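Local coordinates for protein taurine:2-oxoglutarate aminotransferase (Bifidobacterium kashiwanohense PV20-2, PDB 6JIX) that probably transfers the amino group of taurine to 2-oxoglutarate, working as a pyridoxal 5'-phosphate-dependent class-III aminotransferase, at residues A[125-130]-A[213-218]; A[106-111]-A[298-303]. All coordinates share one frame; numbering follows the deposited sequence.

Contact 1 of 2, residues A[125-130]-A[213-218]; sequences KMARMV and VAAILM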
# COMPACT_ATOMS: atom_id res chain seq x y z
N LYS A 125 -13.37 4.01 4.57
CA LYS A 125 -14.02 2.92 5.29
C LYS A 125 -14.44 3.36 6.68
O LYS A 125 -15.54 3.04 7.14
CB LYS A 125 -13.10 1.71 5.40
CG LYS A 125 -13.09 0.84 4.16
CD LYS A 125 -11.92 -0.14 4.16
CE LYS A 125 -12.28 -1.44 4.84
NZ LYS A 125 -11.05 -2.25 5.10
N MET A 126 -13.56 4.09 7.38
CA MET A 126 -13.87 4.54 8.73
C MET A 126 -15.03 5.53 8.74
O MET A 126 -15.92 5.45 9.60
CB MET A 126 -12.61 5.15 9.36
CG MET A 126 -11.41 4.20 9.42
SD MET A 126 -10.10 4.82 10.50
CE MET A 126 -8.92 5.47 9.34
N ALA A 127 -15.07 6.46 7.77
CA ALA A 127 -16.17 7.42 7.74
C ALA A 127 -17.50 6.72 7.53
O ALA A 127 -18.50 7.06 8.17
CB ALA A 127 -15.93 8.48 6.66
N ARG A 128 -17.54 5.73 6.65
CA ARG A 128 -18.78 4.98 6.45
C ARG A 128 -19.17 4.23 7.73
O ARG A 128 -20.35 4.19 8.10
CB ARG A 128 -18.63 4.02 5.27
CG ARG A 128 -18.99 4.62 3.92
CD ARG A 128 -18.24 3.94 2.79
NE ARG A 128 -18.65 4.44 1.48
CZ ARG A 128 -18.20 3.98 0.31
NH1 ARG A 128 -17.30 3.00 0.28
NH2 ARG A 128 -18.67 4.48 -0.83
N MET A 129 -18.18 3.65 8.43
CA MET A 129 -18.46 2.94 9.68
C MET A 129 -18.91 3.90 10.78
O MET A 129 -19.87 3.61 11.51
CB MET A 129 -17.23 2.15 10.14
CG MET A 129 -17.14 0.70 9.60
SD MET A 129 -15.63 -0.16 10.14
CE MET A 129 -14.52 0.16 8.78
N VAL A 130 -18.21 5.03 10.94
CA VAL A 130 -18.53 5.95 12.02
C VAL A 130 -19.91 6.58 11.81
O VAL A 130 -20.74 6.61 12.72
CB VAL A 130 -17.45 7.03 12.14
CG1 VAL A 130 -18.00 8.20 12.92
CG2 VAL A 130 -16.18 6.44 12.77
N VAL A 213 -24.51 11.18 3.34
CA VAL A 213 -23.13 11.52 2.99
C VAL A 213 -22.28 11.33 4.23
O VAL A 213 -22.42 12.09 5.20
CB VAL A 213 -23.00 12.95 2.47
CG1 VAL A 213 -21.51 13.23 2.20
CG2 VAL A 213 -23.83 13.16 1.23
N ALA A 214 -21.40 10.32 4.19
CA ALA A 214 -20.54 10.05 5.34
C ALA A 214 -19.40 11.05 5.44
O ALA A 214 -19.03 11.46 6.55
CB ALA A 214 -19.97 8.63 5.24
N ALA A 215 -18.86 11.48 4.31
CA ALA A 215 -17.66 12.30 4.32
C ALA A 215 -17.53 13.08 3.02
O ALA A 215 -17.91 12.61 1.94
CB ALA A 215 -16.42 11.42 4.54
N ILE A 216 -16.97 14.27 3.14
CA ILE A 216 -16.43 15.00 2.01
C ILE A 216 -14.92 14.86 2.08
O ILE A 216 -14.30 15.18 3.11
CB ILE A 216 -16.85 16.47 2.05
CG1 ILE A 216 -18.34 16.61 1.75
CG2 ILE A 216 -16.03 17.29 1.05
CD1 ILE A 216 -18.79 18.05 1.72
N LEU A 217 -14.32 14.36 1.01
CA LEU A 217 -12.89 14.12 0.96
C LEU A 217 -12.25 15.08 -0.04
O LEU A 217 -12.60 15.07 -1.23
CB LEU A 217 -12.61 12.66 0.58
CG LEU A 217 -11.23 12.28 0.05
CD1 LEU A 217 -10.15 12.46 1.12
CD2 LEU A 217 -11.28 10.85 -0.43
N MET A 218 -11.32 15.91 0.43
CA MET A 218 -10.65 16.85 -0.46
C MET A 218 -9.20 17.02 -0.07
O MET A 218 -8.86 16.99 1.11
CB MET A 218 -11.36 18.21 -0.59
CG MET A 218 -12.11 18.72 0.58
SD MET A 218 -13.42 19.86 0.03
CE MET A 218 -12.57 21.04 -1.01
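The methyl group of Ala127 points at that of Ala215, which meets it obliquely, CB to CB 3.7 Å, and lies beside the methyl of Ala214, CB to CB 4.3 Å. This small cluster seats helix 116-131 against strand 213-219 within the seven-stranded mixed sheet of the fold-type I aminotransferase. The short segments run roughly antiparallel, at 149°, and their axes come within 7.1 Å, a separation that single-carbon side chains on both surfaces can accommodate. Two successive strand residues can face the helix because Ala214 has a helical backbone conformation (psi -36°) before Ala215 returns to an extended shape; in a regular strand, neighbouring residues would point to opposite sides of the sheet. The Ala214 methyl thereby reaches the helix backbone itself, its CB lying 3.6 Å from the carbonyl oxygen of Ala127 and 4.0 Å from CA of Arg128. That carbonyl oxygen has a polar partner in its own helix, the hydroxyl of Thr131, while the methyl simply packs against it. Arg128 adds its aliphatic base: CG comes 4.3 Å from CB of Ala214, and the largely extended chain then carries the guanidinium away from Ala214, and NE bonds to the carbonyl oxygen of Pro134. Leu248 and Ile250 of the neighbouring strand touch Ala127 too, so its methyl sits over two strands of the sheet. On the dimer side, Arg128 packs on Ile148 of the second subunit. Between the two segments the contact is buried and made without polar pairing, the backbone of Ala214 to Ile216 bonding to the neighbouring strands 135-139 and 248-252; this is consistent with the small size of the alanines, rather than polar pairing, allowing the close approach.

Contact 2 of 2, residues A[106-111]-A[298-303]; sequences FYQRVF and RISDYF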
# COMPACT_ATOMS: atom_id res chain seq x y z
N PHE A 106 -7.69 17.87 19.89
CA PHE A 106 -8.68 17.38 18.95
C PHE A 106 -8.44 15.95 18.48
O PHE A 106 -9.38 15.16 18.43
CB PHE A 106 -8.75 18.33 17.76
CG PHE A 106 -9.91 18.06 16.88
CD1 PHE A 106 -11.18 18.38 17.30
CD2 PHE A 106 -9.74 17.45 15.66
CE1 PHE A 106 -12.28 18.13 16.50
CE2 PHE A 106 -10.83 17.19 14.85
CZ PHE A 106 -12.10 17.53 15.28
N TYR A 107 -7.21 15.58 18.13
CA TYR A 107 -6.94 14.26 17.57
C TYR A 107 -6.45 13.31 18.66
O TYR A 107 -6.02 13.73 19.74
CB TYR A 107 -5.92 14.33 16.43
CG TYR A 107 -6.39 15.24 15.33
CD1 TYR A 107 -7.27 14.79 14.34
CD2 TYR A 107 -6.01 16.58 15.31
CE1 TYR A 107 -7.73 15.64 13.35
CE2 TYR A 107 -6.46 17.44 14.32
CZ TYR A 107 -7.32 16.97 13.35
OH TYR A 107 -7.76 17.83 12.38
N GLN A 108 -6.53 12.02 18.36
CA GLN A 108 -6.25 10.99 19.35
C GLN A 108 -5.33 9.90 18.83
O GLN A 108 -4.31 9.59 19.46
CB GLN A 108 -7.55 10.37 19.85
CG GLN A 108 -7.41 9.62 21.16
CD GLN A 108 -6.61 10.42 22.18
OE1 GLN A 108 -7.04 11.50 22.61
NE2 GLN A 108 -5.46 9.90 22.57
N ARG A 109 -5.65 9.30 17.69
CA ARG A 109 -4.93 8.12 17.25
C ARG A 109 -4.45 8.30 15.81
O ARG A 109 -4.87 9.23 15.10
CB ARG A 109 -5.80 6.86 17.38
CG ARG A 109 -6.43 6.68 18.74
CD ARG A 109 -7.25 5.39 18.83
NE ARG A 109 -7.62 5.11 20.21
CZ ARG A 109 -6.83 4.51 21.09
NH1 ARG A 109 -5.62 4.11 20.72
NH2 ARG A 109 -7.22 4.33 22.34
N VAL A 110 -3.54 7.43 15.40
CA VAL A 110 -3.03 7.37 14.03
C VAL A 110 -3.15 5.94 13.52
O VAL A 110 -2.76 4.98 14.20
CB VAL A 110 -1.58 7.87 13.95
CG1 VAL A 110 -1.02 7.61 12.57
CG2 VAL A 110 -1.53 9.34 14.30
N PHE A 111 -3.69 5.78 12.31
CA PHE A 111 -3.79 4.48 11.66
C PHE A 111 -2.74 4.41 10.56
O PHE A 111 -2.90 5.05 9.51
CB PHE A 111 -5.18 4.24 11.09
CG PHE A 111 -5.33 2.88 10.48
CD1 PHE A 111 -5.37 1.75 11.28
CD2 PHE A 111 -5.37 2.73 9.11
CE1 PHE A 111 -5.49 0.49 10.74
CE2 PHE A 111 -5.49 1.48 8.56
CZ PHE A 111 -5.55 0.35 9.38
N ARG A 298 -13.40 11.95 18.75
CA ARG A 298 -14.71 11.34 18.54
C ARG A 298 -14.56 10.04 17.76
O ARG A 298 -15.09 9.00 18.16
CB ARG A 298 -15.65 12.31 17.82
N ILE A 299 -13.83 10.08 16.64
CA ILE A 299 -13.64 8.88 15.84
C ILE A 299 -12.88 7.81 16.63
O ILE A 299 -13.22 6.62 16.57
CB ILE A 299 -12.92 9.23 14.52
CG1 ILE A 299 -13.85 10.07 13.63
CG2 ILE A 299 -12.42 7.97 13.83
CD1 ILE A 299 -13.22 10.54 12.32
N SER A 300 -11.85 8.21 17.38
CA SER A 300 -11.16 7.24 18.23
C SER A 300 -12.14 6.60 19.21
O SER A 300 -12.11 5.38 19.44
CB SER A 300 -10.00 7.92 18.97
OG SER A 300 -9.46 7.09 19.99
N ASP A 301 -13.04 7.41 19.79
CA ASP A 301 -14.05 6.88 20.70
C ASP A 301 -14.93 5.85 20.01
O ASP A 301 -15.23 4.81 20.59
CB ASP A 301 -14.94 8.02 21.23
CG ASP A 301 -14.27 8.82 22.36
OD1 ASP A 301 -13.20 8.40 22.85
OD2 ASP A 301 -14.84 9.86 22.73
N TYR A 302 -15.36 6.14 18.78
CA TYR A 302 -16.22 5.18 18.09
C TYR A 302 -15.55 3.81 18.04
O TYR A 302 -16.19 2.79 18.30
CB TYR A 302 -16.55 5.66 16.66
CG TYR A 302 -17.48 4.68 15.97
CD1 TYR A 302 -16.99 3.59 15.26
CD2 TYR A 302 -18.86 4.81 16.07
CE1 TYR A 302 -17.84 2.67 14.65
CE2 TYR A 302 -19.72 3.91 15.47
CZ TYR A 302 -19.21 2.84 14.76
OH TYR A 302 -20.09 1.94 14.18
N PHE A 303 -14.27 3.78 17.70
CA PHE A 303 -13.55 2.52 17.56
C PHE A 303 -12.98 2.01 18.88
O PHE A 303 -12.26 1.01 18.90
CB PHE A 303 -12.47 2.67 16.48
CG PHE A 303 -13.05 2.80 15.09
CD1 PHE A 303 -13.73 1.73 14.51
CD2 PHE A 303 -12.98 3.99 14.40
CE1 PHE A 303 -14.30 1.84 13.24
CE2 PHE A 303 -13.55 4.12 13.14
CZ PHE A 303 -14.22 3.04 12.56
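Ser300 turns its hydroxyl anti to the backbone N (chi1 169°), while Arg109 sets CG anti to its carbonyl carbon (chi1 -51°) and then runs extended as far as NE, and the two groups meet at the edge of the guanidinium. The strand side of the meeting is a classic beta bulge: Gln108 has a helical psi, Arg109 is extended again, and both hydrogen-bond through the backbone to Val295 of the antiparallel strand 291-296. The bulge sends the CB atoms of both residues toward helix 297-305, so that Ser300 is approached by two adjacent side chains. Arg109 NE donates to Ser300 OG over 2.7 Å, but the angle at the hydrogen is only 125°, and the bond is weak; the oxygen lies near the guanidinium plane. Alongside, Gln108 packs with its aliphatic carbons, CB 3.6 Å from CB of Ser300 and CG 3.5 Å from its OG. The bend at chi2 of Gln108 then leads the amide away from Ser300, OE1 accepting from Lys297 at the start of the same helix and NE2 bonding to the carbonyl oxygen of Glu17 of the second subunit. Arg109 likewise reaches across the dimer interface, through NH2 to the carbonyl oxygen of Ser16 and weakly through NH1 to that of Val19, both of the second subunit. An alanine at Arg109 would remove the guanidinium, and is likely to leave the Ser300 hydroxyl without this donor and to lose the bond to Ser16 and the weak one to Val19 of the second subunit. The helix packs on the strand outermost in this chain's sheet through a serine whose CB also lies against the aliphatic part of the arginine, 3.7 Å from Arg109 CD.

How the contacts relate
Contacts 1 and 2 lie with their centres about 14 Å apart and illustrate how one mixed sheet is flanked by helices. Contact 2 engages strand 107-113, the strand outermost in this chain's sheet, contact 1 the interior strand 213-219. Along the chain the order is 106-111, 125-130, 213-218, 298-303, so contact 1 is nested inside the loop that contact 2 closes. Strand 107-113 leads directly into helix 116-131, whose last residues then pack on helix 297-305: Val130 CG2 lies 3.5 Å from Phe303 CE2, and Met129 meets the same ring. Both regions also touch the second subunit, which ties this sheet-and-helix layer of the fold to the dimer interface.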